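Local coordinates for insecticidal crystal protein Cry7Cal (Bacillus thuringiensis, PDB 5ZI1) that acts as an insecticidal toxin against the locust Locusta migratoria manilensis, probably by binding gut-cell receptors and forming membrane pores, as in other three-domain Cry toxins, at residues T120-K125 with L150-L155; M128-R132 with V143-A148; L155-E159 with Y236-T240. All coordinates share one frame; numbering follows the deposited sequence.

Contact 1: residues T120-K125 with L150-L155; sequences TENLFK and LHLFLL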
ATOM      1  N   THR A 120     -25.681 -14.169  -9.164  1.00 50.39           N
ATOM      2  CA  THR A 120     -24.313 -13.694  -9.413  1.00 51.02           C
ATOM      3  C   THR A 120     -23.408 -14.028  -8.236  1.00 48.94           C
ATOM      4  O   THR A 120     -22.243 -14.397  -8.421  1.00 49.20           O
ATOM      5  CB  THR A 120     -24.284 -12.184  -9.690  1.00 48.45           C
ATOM      6  OG1 THR A 120     -25.006 -11.895 -10.890  1.00 48.76           O
ATOM      7  CG2 THR A 120     -22.858 -11.699  -9.874  1.00 46.15           C
ATOM      8  N   GLU A 121     -23.941 -13.933  -7.015  1.00 49.59           N
ATOM      9  CA  GLU A 121     -23.139 -14.235  -5.836  1.00 46.26           C
ATOM     10  C   GLU A 121     -22.808 -15.720  -5.765  1.00 48.16           C
ATOM     11  O   GLU A 121     -21.720 -16.093  -5.311  1.00 46.15           O
ATOM     12  CB  GLU A 121     -23.878 -13.753  -4.580  1.00 44.46           C
ATOM     13  CG  GLU A 121     -22.987 -13.622  -3.345  1.00 50.14           C
ATOM     14  CD  GLU A 121     -22.734 -14.960  -2.638  1.00 53.17           C
ATOM     15  OE1 GLU A 121     -23.645 -15.822  -2.666  1.00 50.28           O
ATOM     16  OE2 GLU A 121     -21.627 -15.145  -2.064  1.00 48.91           O
ATOM     17  N   ASN A 122     -23.726 -16.580  -6.229  1.00 45.59           N
ATOM     18  CA  ASN A 122     -23.417 -17.996  -6.334  1.00 43.10           C
ATOM     19  C   ASN A 122     -22.318 -18.252  -7.361  1.00 48.00           C
ATOM     20  O   ASN A 122     -21.475 -19.131  -7.149  1.00 46.24           O
ATOM     21  CB  ASN A 122     -24.686 -18.790  -6.665  1.00 47.30           C
ATOM     22  CG  ASN A 122     -25.594 -19.025  -5.425  1.00 48.82           C
ATOM     23  OD1 ASN A 122     -25.154 -18.915  -4.278  1.00 46.36           O
ATOM     24  ND2 ASN A 122     -26.854 -19.349  -5.671  1.00 46.02           N
ATOM     25  N   LEU A 123     -22.273 -17.481  -8.460  1.00 49.16           N
ATOM     26  CA  LEU A 123     -21.184 -17.665  -9.412  1.00 45.06           C
ATOM     27  C   LEU A 123     -19.836 -17.441  -8.743  1.00 46.42           C
ATOM     28  O   LEU A 123     -18.888 -18.201  -8.970  1.00 49.83           O
ATOM     29  CB  LEU A 123     -21.336 -16.743 -10.627  1.00 53.08           C
ATOM     30  CG  LEU A 123     -20.373 -17.078 -11.792  1.00 50.46           C
ATOM     31  CD1 LEU A 123     -20.420 -18.573 -12.082  1.00 48.32           C
ATOM     32  CD2 LEU A 123     -20.697 -16.313 -13.064  1.00 40.14           C
ATOM     33  N   PHE A 124     -19.730 -16.421  -7.897  1.00 46.78           N
ATOM     34  CA  PHE A 124     -18.476 -16.218  -7.179  1.00 47.10           C
ATOM     35  C   PHE A 124     -18.140 -17.433  -6.318  1.00 44.79           C
ATOM     36  O   PHE A 124     -17.017 -17.944  -6.365  1.00 45.92           O
ATOM     37  CB  PHE A 124     -18.544 -14.932  -6.341  1.00 47.79           C
ATOM     38  CG  PHE A 124     -18.255 -13.664  -7.135  1.00 47.11           C
ATOM     39  CD1 PHE A 124     -16.954 -13.267  -7.393  1.00 44.72           C
ATOM     40  CD2 PHE A 124     -19.291 -12.879  -7.616  1.00 46.89           C
ATOM     41  CE1 PHE A 124     -16.686 -12.104  -8.116  1.00 47.36           C
ATOM     42  CE2 PHE A 124     -19.043 -11.716  -8.329  1.00 47.62           C
ATOM     43  CZ  PHE A 124     -17.738 -11.328  -8.586  1.00 47.20           C
ATOM     44  N   LYS A 125     -19.112 -17.933  -5.544  1.00 48.25           N
ATOM     45  CA  LYS A 125     -18.868 -19.148  -4.768  1.00 44.19           C
ATOM     46  C   LYS A 125     -18.377 -20.271  -5.661  1.00 43.85           C
ATOM     47  O   LYS A 125     -17.347 -20.894  -5.383  1.00 46.27           O
ATOM     48  CB  LYS A 125     -20.120 -19.578  -4.029  1.00 47.19           C
ATOM     49  CG  LYS A 125     -20.504 -18.678  -2.911  1.00 49.76           C
ATOM     50  CD  LYS A 125     -21.867 -19.100  -2.372  1.00 55.31           C
ATOM     51  CE  LYS A 125     -22.285 -18.212  -1.218  1.00 59.36           C
ATOM     52  NZ  LYS A 125     -23.764 -18.087  -1.215  1.00 60.41           N
ATOM     53  N   LEU A 150     -14.136  -8.194  -5.811  1.00 44.32           N
ATOM     54  CA  LEU A 150     -15.472  -7.977  -6.364  1.00 43.95           C
ATOM     55  C   LEU A 150     -16.535  -8.717  -5.561  1.00 46.42           C
ATOM     56  O   LEU A 150     -17.637  -8.200  -5.360  1.00 46.71           O
ATOM     57  CB  LEU A 150     -15.516  -8.416  -7.825  1.00 44.51           C
ATOM     58  CG  LEU A 150     -14.653  -7.640  -8.824  1.00 47.71           C
ATOM     59  CD1 LEU A 150     -14.869  -8.208 -10.213  1.00 44.30           C
ATOM     60  CD2 LEU A 150     -14.977  -6.151  -8.790  1.00 41.13           C
ATOM     61  N   HIS A 151     -16.226  -9.933  -5.104  1.00 44.58           N
ATOM     62  CA  HIS A 151     -17.199 -10.731  -4.361  1.00 43.96           C
ATOM     63  C   HIS A 151     -17.584 -10.034  -3.068  1.00 45.39           C
ATOM     64  O   HIS A 151     -18.769  -9.864  -2.768  1.00 42.21           O
ATOM     65  CB  HIS A 151     -16.616 -12.122  -4.076  1.00 41.68           C
ATOM     66  CG  HIS A 151     -17.603 -13.095  -3.498  1.00 51.04           C
ATOM     67  ND1 HIS A 151     -17.214 -14.259  -2.867  1.00 46.49           N
ATOM     68  CD2 HIS A 151     -18.957 -13.086  -3.468  1.00 41.60           C
ATOM     69  CE1 HIS A 151     -18.288 -14.919  -2.471  1.00 49.02           C
ATOM     70  NE2 HIS A 151     -19.357 -14.233  -2.831  1.00 48.42           N
ATOM     71  N   LEU A 152     -16.584  -9.597  -2.300  1.00 46.64           N
ATOM     72  CA  LEU A 152     -16.852  -8.906  -1.043  1.00 45.36           C
ATOM     73  C   LEU A 152     -17.687  -7.656  -1.268  1.00 48.98           C
ATOM     74  O   LEU A 152     -18.625  -7.367  -0.501  1.00 46.49           O
ATOM     75  CB  LEU A 152     -15.532  -8.549  -0.358  1.00 41.81           C
ATOM     76  CG  LEU A 152     -14.807  -9.802   0.115  1.00 42.83           C
ATOM     77  CD1 LEU A 152     -13.476  -9.456   0.732  1.00 45.60           C
ATOM     78  CD2 LEU A 152     -15.706 -10.505   1.101  1.00 41.83           C
ATOM     79  N   PHE A 153     -17.363  -6.909  -2.329  1.00 46.47           N
ATOM     80  CA  PHE A 153     -18.094  -5.695  -2.648  1.00 45.52           C
ATOM     81  C   PHE A 153     -19.512  -6.004  -3.095  1.00 47.41           C
ATOM     82  O   PHE A 153     -20.458  -5.298  -2.718  1.00 48.58           O
ATOM     83  CB  PHE A 153     -17.356  -4.918  -3.733  1.00 51.97           C
ATOM     84  CG  PHE A 153     -18.171  -3.825  -4.332  1.00 53.02           C
ATOM     85  CD1 PHE A 153     -18.561  -2.740  -3.561  1.00 56.66           C
ATOM     86  CD2 PHE A 153     -18.573  -3.888  -5.650  1.00 53.81           C
ATOM     87  CE1 PHE A 153     -19.328  -1.730  -4.102  1.00 60.11           C
ATOM     88  CE2 PHE A 153     -19.338  -2.872  -6.196  1.00 59.14           C
ATOM     89  CZ  PHE A 153     -19.717  -1.797  -5.420  1.00 56.53           C
ATOM     90  N   LEU A 154     -19.678  -7.039  -3.921  1.00 44.48           N
ATOM     91  CA  LEU A 154     -21.021  -7.466  -4.293  1.00 40.86           C
ATOM     92  C   LEU A 154     -21.850  -7.827  -3.058  1.00 48.00           C
ATOM     93  O   LEU A 154     -23.048  -7.538  -3.004  1.00 42.66           O
ATOM     94  CB  LEU A 154     -20.951  -8.651  -5.243  1.00 39.12           C
ATOM     95  CG  LEU A 154     -22.328  -9.181  -5.632  1.00 46.84           C
ATOM     96  CD1 LEU A 154     -23.022  -8.151  -6.455  1.00 45.74           C
ATOM     97  CD2 LEU A 154     -22.290 -10.539  -6.350  1.00 48.29           C
ATOM     98  N   LEU A 155     -21.231  -8.468  -2.062  1.00 42.41           N
ATOM     99  CA  LEU A 155     -21.986  -8.903  -0.898  1.00 47.35           C
ATOM    100  C   LEU A 155     -22.487  -7.704  -0.107  1.00 50.85           C
ATOM    101  O   LEU A 155     -23.564  -7.769   0.496  1.00 52.83           O
ATOM    102  CB  LEU A 155     -21.126  -9.833  -0.028  1.00 44.46           C
ATOM    103  CG  LEU A 155     -21.033 -11.279  -0.543  1.00 45.59           C
ATOM    104  CD1 LEU A 155     -19.828 -12.049  -0.001  1.00 37.07           C
ATOM    105  CD2 LEU A 155     -22.355 -11.992  -0.210  1.00 46.05           C
TER
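Phe124 reaches from helix 107-127 onto His151 of helix 141-165, touching that helix along its whole length. Its CB sits over one face of the imidazole, 3.5 Å from the centroid of the His151 ring, as a CH-pi contact. Beyond it, Phe124 CG passes His151 CG and Phe124 CD1 rests on His151 CB at 3.5 Å. On the far rim, Phe124 CZ meets Leu150 CB at 3.7 Å, while Phe124 CE2 lies 4.0 Å from Leu154 CD2. The Phe124 and His151 rings are nearly parallel (3°) but offset, with little face-to-face overlap. Leu155 CD1 lies over the opposite imidazole face, toward its rim. With its CG anti to the backbone N (chi1 -162°) and the chain bent at the next bond, Glu121 brings its carboxylate to the ring edge. There His151 NE2 donates in its own ring plane to Glu121 OE2 over 2.6 Å, at 164°, reaching the oxygen on its anti side but tilted out of the carboxylate plane. The other carboxylate oxygen, Glu121 OE1, receives Lys125 NZ at 2.7 Å through its syn lone pair, and Tyr186 OH bonds to His151 ND1. Histidine and lysine thus take one oxygen each of a buried carboxylate between two antiparallel helices of the N-terminal bundle, which probably favours its ionised form. That charge would favour a protonated imidazole and the nearby lysine oppose it; the geometry leaves the state open.

Contact 2: residues M128-R132 with V143-A148; sequences MPSFR and VYAQAA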
ATOM      1  N   MET A 128     -14.662 -18.808  -7.550  1.00 46.17           N
ATOM      2  CA  MET A 128     -13.445 -18.531  -6.783  1.00 43.00           C
ATOM      3  C   MET A 128     -12.465 -19.692  -6.704  1.00 46.62           C
ATOM      4  O   MET A 128     -11.258 -19.441  -6.872  1.00 45.57           O
ATOM      5  CB  MET A 128     -13.818 -18.049  -5.371  1.00 45.52           C
ATOM      6  CG  MET A 128     -14.347 -16.612  -5.342  1.00 47.27           C
ATOM      7  SD  MET A 128     -13.248 -15.411  -6.167  1.00 45.29           S
ATOM      8  CE  MET A 128     -11.845 -15.370  -5.049  1.00 38.04           C
ATOM      9  N   PRO A 129     -12.880 -20.957  -6.457  1.00 46.17           N
ATOM     10  CA  PRO A 129     -11.883 -22.039  -6.398  1.00 42.47           C
ATOM     11  C   PRO A 129     -11.047 -22.172  -7.662  1.00 45.73           C
ATOM     12  O   PRO A 129      -9.892 -22.596  -7.576  1.00 47.53           O
ATOM     13  CB  PRO A 129     -12.735 -23.299  -6.144  1.00 44.19           C
ATOM     14  CG  PRO A 129     -13.915 -22.804  -5.427  1.00 45.18           C
ATOM     15  CD  PRO A 129     -14.212 -21.440  -6.034  1.00 44.74           C
ATOM     16  N   SER A 130     -11.586 -21.829  -8.833  1.00 47.64           N
ATOM     17  CA  SER A 130     -10.784 -21.881 -10.055  1.00 50.09           C
ATOM     18  C   SER A 130      -9.618 -20.891 -10.037  1.00 49.10           C
ATOM     19  O   SER A 130      -8.696 -21.020 -10.854  1.00 49.02           O
ATOM     20  CB  SER A 130     -11.659 -21.598 -11.278  1.00 52.08           C
ATOM     21  OG  SER A 130     -12.766 -22.488 -11.339  1.00 56.44           O
ATOM     22  N   PHE A 131      -9.634 -19.904  -9.139  1.00 43.94           N
ATOM     23  CA  PHE A 131      -8.566 -18.910  -9.075  1.00 47.24           C
ATOM     24  C   PHE A 131      -7.507 -19.270  -8.043  1.00 46.38           C
ATOM     25  O   PHE A 131      -6.601 -18.471  -7.784  1.00 48.08           O
ATOM     26  CB  PHE A 131      -9.146 -17.515  -8.792  1.00 47.44           C
ATOM     27  CG  PHE A 131     -10.292 -17.126  -9.713  1.00 44.29           C
ATOM     28  CD1 PHE A 131     -10.238 -17.398 -11.078  1.00 44.83           C
ATOM     29  CD2 PHE A 131     -11.418 -16.507  -9.208  1.00 42.57           C
ATOM     30  CE1 PHE A 131     -11.274 -17.054 -11.906  1.00 36.09           C
ATOM     31  CE2 PHE A 131     -12.464 -16.167 -10.035  1.00 41.88           C
ATOM     32  CZ  PHE A 131     -12.389 -16.437 -11.380  1.00 43.98           C
ATOM     33  N   ARG A 132      -7.613 -20.457  -7.447  1.00 45.87           N
ATOM     34  CA  ARG A 132      -6.632 -21.000  -6.513  1.00 47.82           C
ATOM     35  C   ARG A 132      -6.405 -22.487  -6.776  1.00 46.07           C
ATOM     36  O   ARG A 132      -6.159 -23.259  -5.843  1.00 52.99           O
ATOM     37  CB  ARG A 132      -7.055 -20.765  -5.057  1.00 45.86           C
ATOM     38  CG  ARG A 132      -8.476 -21.193  -4.723  1.00 51.00           C
ATOM     39  CD  ARG A 132      -8.587 -21.531  -3.244  1.00 49.41           C
ATOM     40  NE  ARG A 132      -9.956 -21.702  -2.774  1.00 59.66           N
ATOM     41  CZ  ARG A 132     -10.633 -22.860  -2.762  1.00 61.87           C
ATOM     42  NH1 ARG A 132     -10.084 -23.980  -3.230  1.00 57.37           N
ATOM     43  NH2 ARG A 132     -11.876 -22.893  -2.292  1.00 50.14           N
ATOM     44  N   VAL A 143      -5.321 -12.613  -9.897  1.00 43.39           N
ATOM     45  CA  VAL A 143      -6.681 -12.968 -10.305  1.00 48.11           C
ATOM     46  C   VAL A 143      -7.544 -13.242  -9.082  1.00 44.70           C
ATOM     47  O   VAL A 143      -8.690 -12.785  -8.991  1.00 42.59           O
ATOM     48  CB  VAL A 143      -6.661 -14.178 -11.260  1.00 47.53           C
ATOM     49  CG1 VAL A 143      -8.083 -14.655 -11.566  1.00 44.32           C
ATOM     50  CG2 VAL A 143      -5.911 -13.824 -12.555  1.00 45.34           C
ATOM     51  N   TYR A 144      -7.000 -13.983  -8.118  1.00 48.44           N
ATOM     52  CA  TYR A 144      -7.764 -14.330  -6.925  1.00 47.19           C
ATOM     53  C   TYR A 144      -8.111 -13.080  -6.127  1.00 47.51           C
ATOM     54  O   TYR A 144      -9.283 -12.829  -5.819  1.00 52.29           O
ATOM     55  CB  TYR A 144      -6.956 -15.309  -6.083  1.00 44.37           C
ATOM     56  CG  TYR A 144      -7.638 -15.763  -4.824  1.00 51.14           C
ATOM     57  CD1 TYR A 144      -7.528 -15.033  -3.655  1.00 48.94           C
ATOM     58  CD2 TYR A 144      -8.368 -16.948  -4.794  1.00 48.00           C
ATOM     59  CE1 TYR A 144      -8.143 -15.447  -2.488  1.00 46.19           C
ATOM     60  CE2 TYR A 144      -8.983 -17.371  -3.638  1.00 48.76           C
ATOM     61  CZ  TYR A 144      -8.865 -16.618  -2.486  1.00 51.39           C
ATOM     62  OH  TYR A 144      -9.463 -17.041  -1.326  1.00 47.20           O
ATOM     63  N   ALA A 145      -7.100 -12.265  -5.818  1.00 50.25           N
ATOM     64  CA  ALA A 145      -7.317 -11.035  -5.064  1.00 44.99           C
ATOM     65  C   ALA A 145      -8.372 -10.153  -5.713  1.00 42.62           C
ATOM     66  O   ALA A 145      -9.297  -9.683  -5.037  1.00 43.30           O
ATOM     67  CB  ALA A 145      -6.004 -10.280  -4.911  1.00 34.74           C
ATOM     68  N   GLN A 146      -8.273  -9.940  -7.028  1.00 41.64           N
ATOM     69  CA  GLN A 146      -9.177  -8.988  -7.672  1.00 44.81           C
ATOM     70  C   GLN A 146     -10.607  -9.518  -7.726  1.00 45.25           C
ATOM     71  O   GLN A 146     -11.566  -8.752  -7.556  1.00 48.20           O
ATOM     72  CB  GLN A 146      -8.675  -8.644  -9.076  1.00 43.81           C
ATOM     73  CG  GLN A 146      -7.336  -7.961  -9.081  1.00 39.19           C
ATOM     74  CD  GLN A 146      -7.404  -6.484  -8.702  1.00 45.97           C
ATOM     75  OE1 GLN A 146      -8.448  -5.846  -8.813  1.00 45.82           O
ATOM     76  NE2 GLN A 146      -6.271  -5.932  -8.269  1.00 45.14           N
ATOM     77  N   ALA A 147     -10.772 -10.818  -7.983  1.00 41.67           N
ATOM     78  CA  ALA A 147     -12.105 -11.408  -7.967  1.00 40.07           C
ATOM     79  C   ALA A 147     -12.639 -11.476  -6.546  1.00 42.52           C
ATOM     80  O   ALA A 147     -13.819 -11.198  -6.299  1.00 38.54           O
ATOM     81  CB  ALA A 147     -12.070 -12.800  -8.591  1.00 41.91           C
ATOM     82  N   ALA A 148     -11.776 -11.848  -5.601  1.00 42.47           N
ATOM     83  CA  ALA A 148     -12.149 -11.797  -4.198  1.00 40.76           C
ATOM     84  C   ALA A 148     -12.713 -10.430  -3.864  1.00 45.63           C
ATOM     85  O   ALA A 148     -13.769 -10.303  -3.224  1.00 47.72           O
ATOM     86  CB  ALA A 148     -10.928 -12.109  -3.331  1.00 41.32           C
TER
HETATM   87  O   HOH W   1     -10.424 -19.345  -0.841  1.00 50.01           O
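The Tyr144 ring carries Met128 CE over one face, 3.9 Å from its centroid and 19° off the normal, so the methyl is displaced toward the rim. In the plane of the same ring, beyond its edge, lies a water close to Tyr144 OH; Arg132 NE donates to this water over 3.1 Å, giving the phenol a bridged link to the connecting loop. The Phe131 ring is met obliquely by two aliphatic groups of helix 141-165, with Phe131 CD1 at 3.5 Å from Val143 CG1 and Phe131 CE2 at 3.7 Å from Ala147 CB. Met128 SD faces the Phe131 ring edge-on, and one face of the Arg132 guanidinium lies against Pro129 CA.

Met128 joins both aromatic neighbourhoods because its chain folds at chi2 (-52°) and again at chi3 (-69°). The sulfur, Met128 SD, stands 3.8 Å from Ala147 CB, and the methyl, Met128 CE, lies at the same distance from Ala148 CB. Arg132 runs its aliphatic part past Tyr144 on the way to the water, and Arg132 CG lies 4.0 Å from Tyr144 CE2. The direct contacts are apolar, and the water supplies a polar bridge between the segments.

The segment 128-132 turns the chain out of helix 107-127 and back toward helix 141-165. Helix 73-101 covers Phe131 and Val143 through Leu83, helix 54-67 adds Phe59 and Met60 against Val143, and helix 169-202 contributes Tyr186 beside Met128 and His189, whose ring meets Tyr144.

Contact 3: residues L155-E159 with Y236-T240; sequences LKNAE and YDART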
ATOM      1  N   LEU A 155     -21.231  -8.468  -2.062  1.00 42.41           N
ATOM      2  CA  LEU A 155     -21.986  -8.903  -0.898  1.00 47.35           C
ATOM      3  C   LEU A 155     -22.487  -7.704  -0.107  1.00 50.85           C
ATOM      4  O   LEU A 155     -23.564  -7.769   0.496  1.00 52.83           O
ATOM      5  CB  LEU A 155     -21.126  -9.833  -0.028  1.00 44.46           C
ATOM      6  CG  LEU A 155     -21.033 -11.279  -0.543  1.00 45.59           C
ATOM      7  CD1 LEU A 155     -19.828 -12.049  -0.001  1.00 37.07           C
ATOM      8  CD2 LEU A 155     -22.355 -11.992  -0.210  1.00 46.05           C
ATOM      9  N   LYS A 156     -21.741  -6.593  -0.142  1.00 47.56           N
ATOM     10  CA  LYS A 156     -22.203  -5.363   0.490  1.00 48.14           C
ATOM     11  C   LYS A 156     -23.573  -4.951  -0.034  1.00 47.98           C
ATOM     12  O   LYS A 156     -24.397  -4.418   0.716  1.00 49.75           O
ATOM     13  CB  LYS A 156     -21.185  -4.240   0.262  1.00 48.68           C
ATOM     14  CG  LYS A 156     -21.603  -2.887   0.830  1.00 50.27           C
ATOM     15  CD  LYS A 156     -20.498  -1.836   0.667  1.00 53.36           C
ATOM     16  CE  LYS A 156     -20.994  -0.440   1.026  1.00 54.15           C
ATOM     17  NZ  LYS A 156     -19.888   0.518   1.293  1.00 51.80           N
ATOM     18  N   ASN A 157     -23.840  -5.193  -1.321  1.00 46.60           N
ATOM     19  CA  ASN A 157     -25.110  -4.759  -1.893  1.00 45.51           C
ATOM     20  C   ASN A 157     -26.304  -5.349  -1.133  1.00 52.55           C
ATOM     21  O   ASN A 157     -27.324  -4.673  -0.961  1.00 53.75           O
ATOM     22  CB  ASN A 157     -25.167  -5.118  -3.379  1.00 47.08           C
ATOM     23  CG  ASN A 157     -24.294  -4.196  -4.255  1.00 52.49           C
ATOM     24  OD1 ASN A 157     -24.650  -3.892  -5.391  1.00 52.19           O
ATOM     25  ND2 ASN A 157     -23.145  -3.774  -3.735  1.00 48.71           N
ATOM     26  N   ALA A 158     -26.195  -6.593  -0.643  1.00 49.40           N
ATOM     27  CA  ALA A 158     -27.320  -7.184   0.087  1.00 52.34           C
ATOM     28  C   ALA A 158     -27.641  -6.379   1.339  1.00 50.94           C
ATOM     29  O   ALA A 158     -28.817  -6.133   1.648  1.00 48.13           O
ATOM     30  CB  ALA A 158     -27.039  -8.648   0.454  1.00 44.52           C
ATOM     31  N   GLU A 159     -26.611  -5.926   2.061  1.00 49.79           N
ATOM     32  CA  GLU A 159     -26.897  -5.124   3.243  1.00 50.60           C
ATOM     33  C   GLU A 159     -27.424  -3.754   2.867  1.00 54.89           C
ATOM     34  O   GLU A 159     -28.243  -3.187   3.600  1.00 57.62           O
ATOM     35  CB  GLU A 159     -25.662  -4.998   4.148  1.00 54.47           C
ATOM     36  CG  GLU A 159     -25.947  -4.075   5.349  1.00 59.04           C
ATOM     37  CD  GLU A 159     -26.339  -4.892   6.588  1.00 61.26           C
ATOM     38  OE1 GLU A 159     -26.186  -6.136   6.550  1.00 56.03           O
ATOM     39  OE2 GLU A 159     -26.864  -4.325   7.583  1.00 61.12           O
ATOM     40  N   TYR A 236     -15.895  -3.106   3.429  1.00 47.88           N
ATOM     41  CA  TYR A 236     -17.133  -3.481   2.759  1.00 44.86           C
ATOM     42  C   TYR A 236     -18.200  -3.947   3.749  1.00 48.68           C
ATOM     43  O   TYR A 236     -19.325  -4.251   3.328  1.00 42.00           O
ATOM     44  CB  TYR A 236     -16.886  -4.582   1.729  1.00 44.93           C
ATOM     45  CG  TYR A 236     -15.986  -4.215   0.566  1.00 51.74           C
ATOM     46  CD1 TYR A 236     -16.057  -2.971  -0.042  1.00 51.24           C
ATOM     47  CD2 TYR A 236     -15.061  -5.125   0.079  1.00 46.96           C
ATOM     48  CE1 TYR A 236     -15.236  -2.654  -1.101  1.00 56.31           C
ATOM     49  CE2 TYR A 236     -14.229  -4.812  -0.970  1.00 47.96           C
ATOM     50  CZ  TYR A 236     -14.318  -3.577  -1.557  1.00 52.14           C
ATOM     51  OH  TYR A 236     -13.492  -3.266  -2.606  1.00 55.50           O
ATOM     52  N   ASP A 237     -17.848  -4.027   5.034  1.00 44.16           N
ATOM     53  CA  ASP A 237     -18.785  -4.305   6.123  1.00 50.94           C
ATOM     54  C   ASP A 237     -19.643  -3.066   6.331  1.00 46.06           C
ATOM     55  O   ASP A 237     -19.237  -2.116   7.004  1.00 45.20           O
ATOM     56  CB  ASP A 237     -18.002  -4.677   7.380  1.00 50.88           C
ATOM     57  CG  ASP A 237     -18.885  -4.976   8.580  1.00 52.12           C
ATOM     58  OD1 ASP A 237     -20.083  -4.615   8.571  1.00 52.99           O
ATOM     59  OD2 ASP A 237     -18.352  -5.545   9.562  1.00 51.85           O
ATOM     60  N   ALA A 238     -20.839  -3.067   5.740  1.00 45.80           N
ATOM     61  CA  ALA A 238     -21.677  -1.873   5.749  1.00 50.00           C
ATOM     62  C   ALA A 238     -22.282  -1.565   7.114  1.00 51.79           C
ATOM     63  O   ALA A 238     -22.818  -0.467   7.294  1.00 50.97           O
ATOM     64  CB  ALA A 238     -22.801  -2.010   4.723  1.00 51.30           C
ATOM     65  N   ARG A 239     -22.223  -2.493   8.068  1.00 48.96           N
ATOM     66  CA  ARG A 239     -22.663  -2.167   9.420  1.00 54.70           C
ATOM     67  C   ARG A 239     -21.575  -1.450  10.202  1.00 51.29           C
ATOM     68  O   ARG A 239     -21.865  -0.515  10.954  1.00 51.70           O
ATOM     69  CB  ARG A 239     -23.084  -3.430  10.164  1.00 48.27           C
ATOM     70  CG  ARG A 239     -24.439  -3.920   9.762  1.00 53.20           C
ATOM     71  CD  ARG A 239     -24.781  -5.245  10.419  1.00 51.67           C
ATOM     72  NE  ARG A 239     -25.793  -5.888   9.602  1.00 54.22           N
ATOM     73  CZ  ARG A 239     -26.263  -7.114   9.786  1.00 53.68           C
ATOM     74  NH1 ARG A 239     -25.823  -7.862  10.788  1.00 45.91           N
ATOM     75  NH2 ARG A 239     -27.179  -7.583   8.948  1.00 50.72           N
ATOM     76  N   THR A 240     -20.325  -1.901  10.055  1.00 50.29           N
ATOM     77  CA  THR A 240     -19.207  -1.251  10.723  1.00 45.80           C
ATOM     78  C   THR A 240     -18.845   0.058  10.034  1.00 48.08           C
ATOM     79  O   THR A 240     -18.342   0.981  10.686  1.00 46.59           O
ATOM     80  CB  THR A 240     -18.000  -2.187  10.755  1.00 46.18           C
ATOM     81  OG1 THR A 240     -18.408  -3.488  11.190  1.00 53.08           O
ATOM     82  CG2 THR A 240     -16.934  -1.679  11.691  1.00 46.44           C
TER
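Glu159 OE2 accepts a nearly straight hydrogen bond from Arg239 NE, 2.8 Å long at 175°, within a salt bridge between helix 141-165 and the loop after helix 232-235. Glu159 has CG anti to the backbone N and bends at chi2 (96°), turning its carboxylate toward the guanidinium. The oxygen lies in the guanidinium plane, yet the nitrogen stands above the carboxylate plane, the two flat groups being turned 67° against each other. That twist gives no planar two-bond pairing: Arg239 NH2 to Glu159 OE1, at 3.0 Å, is only a weak bond, and Arg239 NH2 has a second anionic partner in Asp173. Tyr176 adds a cation-pi contact to the arginine.

The loop leads out of the helical N-terminal domain toward strand 245-246, part of a mixed sheet with strands from the C-terminal part of the chain. Thr240 O bonds to Arg525 on strand 521-530 of that sheet. An Asx motif shapes this exit: Asp237 OD1 accepts from Thr240 N over 3.1 Å, while Asp237 OD2 accepts from Thr240 OG1 at 2.6 Å.

Ala238 CB fits beside the stems of both helical side chains, 3.8 Å from Glu159 CG and 4.2 Å from Lys156 CG. Lys156 runs extended past the Tyr236 carbonyl, its CB 3.6 Å from Tyr236 O, to bring NZ to the carbonyl of His30; Tyr236 O accepts from Gln179 of helix 169-202.

In the fold
From the N terminus, the chain passes four helices before helix 107-127 begins the first pairing. Contact 1 closes a helical hairpin when helix 141-165 returns beside it, and contact 2, nested inside that loop, packs the hairpin's turn against the start of the returning helix. The two touch where Phe124 meets the Ala147 carbonyl. Contact 3 follows in series. Its first segment begins at Leu155, the last residue of contact 1; it uses the next turn of helix 141-165 and closes a longer, mostly helical excursion when the chain leaves the bundle; Tyr236 packs on Leu152 there. One helix thus serves all three contacts, joining the hairpin to the exit toward the beta domains.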